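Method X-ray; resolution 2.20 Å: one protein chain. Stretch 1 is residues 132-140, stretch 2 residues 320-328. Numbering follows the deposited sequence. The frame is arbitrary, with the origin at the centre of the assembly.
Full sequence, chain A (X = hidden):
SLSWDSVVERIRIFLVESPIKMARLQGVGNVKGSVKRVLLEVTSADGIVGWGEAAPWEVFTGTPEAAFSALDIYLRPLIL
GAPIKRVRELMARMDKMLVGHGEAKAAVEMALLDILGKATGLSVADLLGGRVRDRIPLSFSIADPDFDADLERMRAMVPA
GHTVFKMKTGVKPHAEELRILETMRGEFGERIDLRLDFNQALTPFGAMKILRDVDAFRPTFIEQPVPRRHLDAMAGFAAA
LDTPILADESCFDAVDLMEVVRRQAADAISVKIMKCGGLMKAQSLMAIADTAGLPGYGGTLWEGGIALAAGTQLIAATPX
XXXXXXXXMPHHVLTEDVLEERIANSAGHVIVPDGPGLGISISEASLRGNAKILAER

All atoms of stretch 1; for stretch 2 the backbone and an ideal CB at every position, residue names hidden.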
ATOM      1  N   VAL A 132     -22.744  32.653   7.505  1.00 44.96           N
ATOM      2  CA  VAL A 132     -22.436  32.539   6.115  1.00 45.91           C
ATOM      3  C   VAL A 132     -23.714  32.263   5.311  1.00 45.92           C
ATOM      4  O   VAL A 132     -23.707  32.346   4.090  1.00 45.93           O
ATOM      5  CB  VAL A 132     -21.401  31.426   5.914  1.00 44.90           C
ATOM      6  CG1 VAL A 132     -21.340  31.049   4.484  1.00 47.97           C
ATOM      7  CG2 VAL A 132     -20.014  31.931   6.430  1.00 46.37           C
ATOM      8  N   ARG A 133     -24.811  31.970   6.014  1.00 46.33           N
ATOM      9  CA  ARG A 133     -26.131  31.858   5.403  1.00 46.90           C
ATOM     10  C   ARG A 133     -27.229  32.210   6.399  1.00 47.92           C
ATOM     11  O   ARG A 133     -27.033  32.130   7.609  1.00 46.81           O
ATOM     12  CB  ARG A 133     -26.335  30.434   4.849  1.00 45.79           C
ATOM     13  CG  ARG A 133     -26.161  29.335   5.893  1.00 43.87           C
ATOM     14  CD  ARG A 133     -26.414  27.973   5.286  1.00 44.11           C
ATOM     15  NE  ARG A 133     -25.408  27.571   4.307  1.00 42.20           N
ATOM     16  CZ  ARG A 133     -24.239  27.001   4.589  1.00 42.02           C
ATOM     17  NH1 ARG A 133     -23.876  26.728   5.845  1.00 41.34           N
ATOM     18  NH2 ARG A 133     -23.432  26.663   3.596  1.00 42.52           N
ATOM     19  N   ASP A 134     -28.390  32.587   5.868  1.00 50.18           N
ATOM     20  CA  ASP A 134     -29.534  33.032   6.668  1.00 51.99           C
ATOM     21  C   ASP A 134     -30.723  32.064   6.714  1.00 51.93           C
ATOM     22  O   ASP A 134     -31.650  32.244   7.523  1.00 52.01           O
ATOM     23  CB  ASP A 134     -30.021  34.356   6.098  1.00 54.55           C
ATOM     24  CG  ASP A 134     -28.933  35.414   6.089  1.00 56.42           C
ATOM     25  OD1 ASP A 134     -28.286  35.631   7.139  1.00 53.06           O
ATOM     26  OD2 ASP A 134     -28.723  36.013   5.013  1.00 61.58           O
ATOM     27  N   ARG A 135     -30.704  31.086   5.797  1.00 51.16           N
ATOM     28  CA  ARG A 135     -31.706  30.039   5.681  1.00 51.00           C
ATOM     29  C   ARG A 135     -30.969  28.712   5.478  1.00 48.99           C
ATOM     30  O   ARG A 135     -29.833  28.704   4.999  1.00 49.31           O
ATOM     31  CB  ARG A 135     -32.594  30.288   4.449  1.00 52.41           C
ATOM     32  CG  ARG A 135     -33.168  31.649   4.347  1.00 55.79           C
ATOM     33  CD  ARG A 135     -33.877  31.883   3.029  1.00 60.18           C
ATOM     34  NE  ARG A 135     -34.630  33.129   3.048  1.00 66.16           N
ATOM     35  CZ  ARG A 135     -35.530  33.477   2.125  1.00 70.70           C
ATOM     36  NH1 ARG A 135     -35.790  32.676   1.088  1.00 72.18           N
ATOM     37  NH2 ARG A 135     -36.169  34.625   2.225  1.00 70.88           N
ATOM     38  N   ILE A 136     -31.605  27.597   5.822  1.00 47.75           N
ATOM     39  CA  ILE A 136     -31.012  26.292   5.643  1.00 45.63           C
ATOM     40  C   ILE A 136     -31.991  25.404   4.875  1.00 46.23           C
ATOM     41  O   ILE A 136     -33.092  25.167   5.351  1.00 46.93           O
ATOM     42  CB  ILE A 136     -30.713  25.597   6.965  1.00 45.33           C
ATOM     43  CG1 ILE A 136     -29.938  26.518   7.919  1.00 44.61           C
ATOM     44  CG2 ILE A 136     -29.917  24.314   6.685  1.00 43.10           C
ATOM     45  CD1 ILE A 136     -29.802  25.968   9.327  1.00 43.66           C
ATOM     46  N   PRO A 137     -31.592  24.905   3.685  1.00 44.96           N
ATOM     47  CA  PRO A 137     -32.510  23.993   2.991  1.00 45.18           C
ATOM     48  C   PRO A 137     -32.974  22.850   3.911  1.00 44.12           C
ATOM     49  O   PRO A 137     -32.173  22.270   4.643  1.00 42.89           O
ATOM     50  CB  PRO A 137     -31.681  23.469   1.816  1.00 43.64           C
ATOM     51  CG  PRO A 137     -30.603  24.496   1.621  1.00 45.40           C
ATOM     52  CD  PRO A 137     -30.295  25.025   2.996  1.00 43.90           C
ATOM     53  N   LEU A 138     -34.274  22.608   3.908  1.00 44.95           N
ATOM     54  CA  LEU A 138     -34.903  21.593   4.748  1.00 44.64           C
ATOM     55  C   LEU A 138     -35.447  20.470   3.857  1.00 44.49           C
ATOM     56  O   LEU A 138     -36.314  20.700   2.994  1.00 44.83           O
ATOM     57  CB  LEU A 138     -36.037  22.226   5.555  1.00 45.99           C
ATOM     58  CG  LEU A 138     -36.843  21.276   6.435  1.00 45.51           C
ATOM     59  CD1 LEU A 138     -36.020  20.825   7.632  1.00 42.87           C
ATOM     60  CD2 LEU A 138     -38.144  21.928   6.880  1.00 47.92           C
ATOM     61  N   SER A 139     -34.918  19.262   4.058  1.00 43.85           N
ATOM     62  CA  SER A 139     -35.314  18.082   3.289  1.00 43.66           C
ATOM     63  C   SER A 139     -36.692  17.631   3.683  1.00 46.10           C
ATOM     64  O   SER A 139     -37.043  17.603   4.867  1.00 47.08           O
ATOM     65  CB  SER A 139     -34.338  16.920   3.504  1.00 42.87           C
ATOM     66  OG  SER A 139     -34.578  15.881   2.565  1.00 40.47           O
ATOM     67  N   PHE A 140     -37.489  17.303   2.678  1.00 47.48           N
ATOM     68  CA  PHE A 140     -38.781  16.702   2.903  1.00 49.93           C
ATOM     69  C   PHE A 140     -38.733  15.188   2.666  1.00 50.00           C
ATOM     70  O   PHE A 140     -38.349  14.727   1.591  1.00 48.93           O
ATOM     71  CB  PHE A 140     -39.807  17.348   2.003  1.00 51.49           C
ATOM     72  CG  PHE A 140     -41.180  16.877   2.261  1.00 55.50           C
ATOM     73  CD1 PHE A 140     -41.692  15.777   1.580  1.00 58.21           C
ATOM     74  CD2 PHE A 140     -41.977  17.525   3.191  1.00 60.87           C
ATOM     75  CE1 PHE A 140     -42.977  15.315   1.834  1.00 60.80           C
ATOM     76  CE2 PHE A 140     -43.277  17.080   3.434  1.00 64.51           C
ATOM     77  CZ  PHE A 140     -43.774  15.974   2.755  1.00 64.07           C
ATOM     78  N   UNK A 320     -19.290  24.682   5.067  1.00 37.74           N
ATOM     79  CA  UNK A 320     -19.163  23.343   4.493  1.00 36.56           C
ATOM     80  C   UNK A 320     -20.399  22.463   4.698  1.00 36.45           C
ATOM     81  O   UNK A 320     -20.561  21.453   4.020  1.00 35.85           O
ATOM     82  CB  UNK A 320     -17.943  22.646   5.098  1.00 36.56           C
ATOM     83  N   UNK A 321     -21.287  22.839   5.609  1.00 37.07           N
ATOM     84  CA  UNK A 321     -22.527  22.085   5.773  1.00 37.39           C
ATOM     85  C   UNK A 321     -23.489  22.674   4.784  1.00 37.38           C
ATOM     86  O   UNK A 321     -24.322  23.482   5.130  1.00 38.59           O
ATOM     87  CB  UNK A 321     -23.071  22.143   7.202  1.00 37.39           C
ATOM     88  N   UNK A 322     -23.346  22.252   3.538  1.00 37.55           N
ATOM     89  CA  UNK A 322     -24.025  22.860   2.398  1.00 38.47           C
ATOM     90  C   UNK A 322     -25.157  22.006   1.830  1.00 38.57           C
ATOM     91  O   UNK A 322     -25.812  22.415   0.878  1.00 38.49           O
ATOM     92  CB  UNK A 322     -23.006  23.146   1.293  1.00 38.47           C
ATOM     93  N   UNK A 323     -25.383  20.827   2.406  1.00 37.80           N
ATOM     94  CA  UNK A 323     -26.402  19.905   1.896  1.00 38.10           C
ATOM     95  C   UNK A 323     -27.790  20.041   2.551  1.00 38.59           C
ATOM     96  O   UNK A 323     -28.701  19.296   2.198  1.00 38.37           O
ATOM     97  CB  UNK A 323     -25.906  18.470   2.083  1.00 38.10           C
ATOM     98  N   UNK A 324     -27.964  21.025   3.448  1.00 38.56           N
ATOM     99  CA  UNK A 324     -29.264  21.284   4.104  1.00 38.29           C
ATOM    100  C   UNK A 324     -29.397  20.435   5.367  1.00 37.92           C
ATOM    101  O   UNK A 324     -28.374  20.001   5.940  1.00 36.47           O
ATOM    102  CB  UNK A 324     -30.423  20.990   3.149  1.00 38.29           C
ATOM    103  N   UNK A 325     -30.632  20.200   5.804  1.00 38.36           N
ATOM    104  CA  UNK A 325     -30.897  19.442   7.023  1.00 40.23           C
ATOM    105  C   UNK A 325     -32.256  18.798   6.953  1.00 42.70           C
ATOM    106  O   UNK A 325     -32.978  18.992   5.973  1.00 43.32           O
ATOM    107  CB  UNK A 325     -30.801  20.339   8.259  1.00 40.23           C
ATOM    108  N   UNK A 326     -32.599  17.998   7.951  1.00 45.98           N
ATOM    109  CA  UNK A 326     -33.953  17.427   8.063  1.00 50.75           C
ATOM    110  C   UNK A 326     -34.350  17.277   9.521  1.00 54.41           C
ATOM    111  O   UNK A 326     -33.490  17.308  10.403  1.00 54.20           O
ATOM    112  CB  UNK A 326     -34.031  16.071   7.358  1.00 50.75           C
ATOM    113  N   UNK A 327     -35.639  17.068   9.767  1.00 59.35           N
ATOM    114  CA  UNK A 327     -36.138  16.893  11.146  1.00 63.92           C
ATOM    115  C   UNK A 327     -36.177  15.421  11.598  1.00 66.81           C
ATOM    116  O   UNK A 327     -36.513  14.532  10.803  1.00 66.10           O
ATOM    117  CB  UNK A 327     -37.541  17.491  11.261  1.00 63.92           C
ATOM    118  N   UNK A 328     -35.868  15.208  12.887  1.00 70.91           N
ATOM    119  CA  UNK A 328     -35.674  13.874  13.516  1.00 74.04           C
ATOM    120  C   UNK A 328     -36.591  12.771  12.978  1.00 76.34           C
ATOM    121  O   UNK A 328     -36.133  11.684  12.577  1.00 76.55           O
ATOM    122  CB  UNK A 328     -35.894  13.990  15.026  1.00 74.04           C
TER

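Position 320 has its CA-to-CB direction away from stretch 1, and no atom of that stretch lies within 5.5 Å of the ideal CB. Stretch 1 sets no preference here. The residue is Gly320.

At 321 the ideal CB points sideways, 4.8 Å from Arg133 NH1. A guanidinium nearby could suit a polar side chain, but an aliphatic one fits as well. The residue is Ile321. The end of its side chain leads away, and the closest contact comes from the backbone: Ile321 O lies over one face of the guanidinium, 3.4 Å from Arg133 NH1. The angle is too poor for a hydrogen bond.

Position 322 points away, with its ideal CB 4.2 Å from Arg133 NH2. Small or polar residues would suit. The residue is Ser322, chi1 p. Its OG turns back within its own stretch and makes a weak hydrogen bond to Gly320 O at 3.5 Å.

Position 323 also points away and has nothing of stretch 1 within 5.5 Å of its ideal CB. The choice is open from this side; it is Leu323.

Position 324 is the most restricted. Phi is 88°, which by itself favours glycine, and the ideal CB would sit 2.6 Å from Pro137 O, a clash. Gly324 is found. Its bare CA can approach Pro137 O to 3.1 Å.

At 325 the backbone is bridged to Leu138. The 325 N donates to Pro137 O at 2.8 Å, and Ser139 N donates to the 325 O at 2.7 Å, nearly straight. These bonds need no particular side chain. The ideal CB points sideways, 4.4 Å from Ile136 CG2 and 5.3 Å from Leu138 CD1, so a small or medium apolar residue suits: alanine, valine or cysteine. It is Cys325, chi1 p. Its SG packs between these two side chains, 3.9 Å from Ile136 CG2 and 4.0 Å from Leu138 CD1.

Position 326 points sideways, its ideal CB 4.0 Å from Ser139 CB. Stretch 1 offers no charged partner here, so many residues would do. It is Glu326. Its OE1 is hydrogen-bonded elsewhere in the structure.

At 327 the ideal CB lies 5.2 Å from Leu138 CD1. A long apolar or aromatic side chain could reach that methyl. It is Phe327, whose end comes nearer to stretch 1. Leu138 CD1 sits over the ring face, 3.8 Å from the Phe327 ring centroid, in a CH-pi contact. Leu138 CD2 is 3.8 Å from Phe327 CE2.

Position 328 is out of reach, so stretch 1 gives no guidance. It is Tyr328.

Stretch 2 (320-328) GISLGCEFY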
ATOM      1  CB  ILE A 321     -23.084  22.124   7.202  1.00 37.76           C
ATOM      2  CG1 ILE A 321     -22.026  21.636   8.185  1.00 37.90           C
ATOM      3  CG2 ILE A 321     -24.360  21.290   7.313  1.00 37.48           C
ATOM      4  CD1 ILE A 321     -22.402  21.805   9.652  1.00 38.75           C
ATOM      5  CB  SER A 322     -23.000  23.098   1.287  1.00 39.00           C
ATOM      6  OG  SER A 322     -22.266  21.895   1.049  1.00 37.45           O
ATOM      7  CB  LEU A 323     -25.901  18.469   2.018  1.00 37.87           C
ATOM      8  CG  LEU A 323     -24.753  18.159   1.059  1.00 36.84           C
ATOM      9  CD1 LEU A 323     -24.051  16.833   1.453  1.00 33.17           C
ATOM     10  CD2 LEU A 323     -25.295  18.142  -0.368  1.00 37.89           C
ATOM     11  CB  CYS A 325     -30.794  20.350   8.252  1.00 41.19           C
ATOM     12  SG  CYS A 325     -32.125  21.604   8.338  1.00 44.75           S
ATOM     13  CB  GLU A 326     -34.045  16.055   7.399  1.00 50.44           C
ATOM     14  CG  GLU A 326     -33.284  14.968   8.130  1.00 52.12           C
ATOM     15  CD  GLU A 326     -33.268  13.679   7.344  1.00 54.40           C
ATOM     16  OE1 GLU A 326     -32.457  13.587   6.418  1.00 51.55           O
ATOM     17  OE2 GLU A 326     -34.096  12.781   7.631  1.00 58.31           O
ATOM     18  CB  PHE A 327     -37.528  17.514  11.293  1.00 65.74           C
ATOM     19  CG  PHE A 327     -37.547  19.012  11.178  1.00 66.62           C
ATOM     20  CD1 PHE A 327     -36.525  19.790  11.713  1.00 65.97           C
ATOM     21  CD2 PHE A 327     -38.618  19.648  10.569  1.00 68.50           C
ATOM     22  CE1 PHE A 327     -36.560  21.171  11.623  1.00 67.65           C
ATOM     23  CE2 PHE A 327     -38.671  21.042  10.488  1.00 70.04           C
ATOM     24  CZ  PHE A 327     -37.646  21.804  11.008  1.00 68.82           C
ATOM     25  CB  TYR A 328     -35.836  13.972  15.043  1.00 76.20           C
ATOM     26  CG  TYR A 328     -35.311  12.776  15.822  1.00 78.96           C
ATOM     27  CD1 TYR A 328     -36.112  12.118  16.759  1.00 83.53           C
ATOM     28  CD2 TYR A 328     -34.010  12.308  15.628  1.00 80.04           C
ATOM     29  CE1 TYR A 328     -35.626  11.019  17.486  1.00 85.89           C
ATOM     30  CE2 TYR A 328     -33.513  11.212  16.341  1.00 82.17           C
ATOM     31  CZ  TYR A 328     -34.323  10.565  17.266  1.00 84.95           C
ATOM     32  OH  TYR A 328     -33.826   9.477  17.968  1.00 86.39           O
TER
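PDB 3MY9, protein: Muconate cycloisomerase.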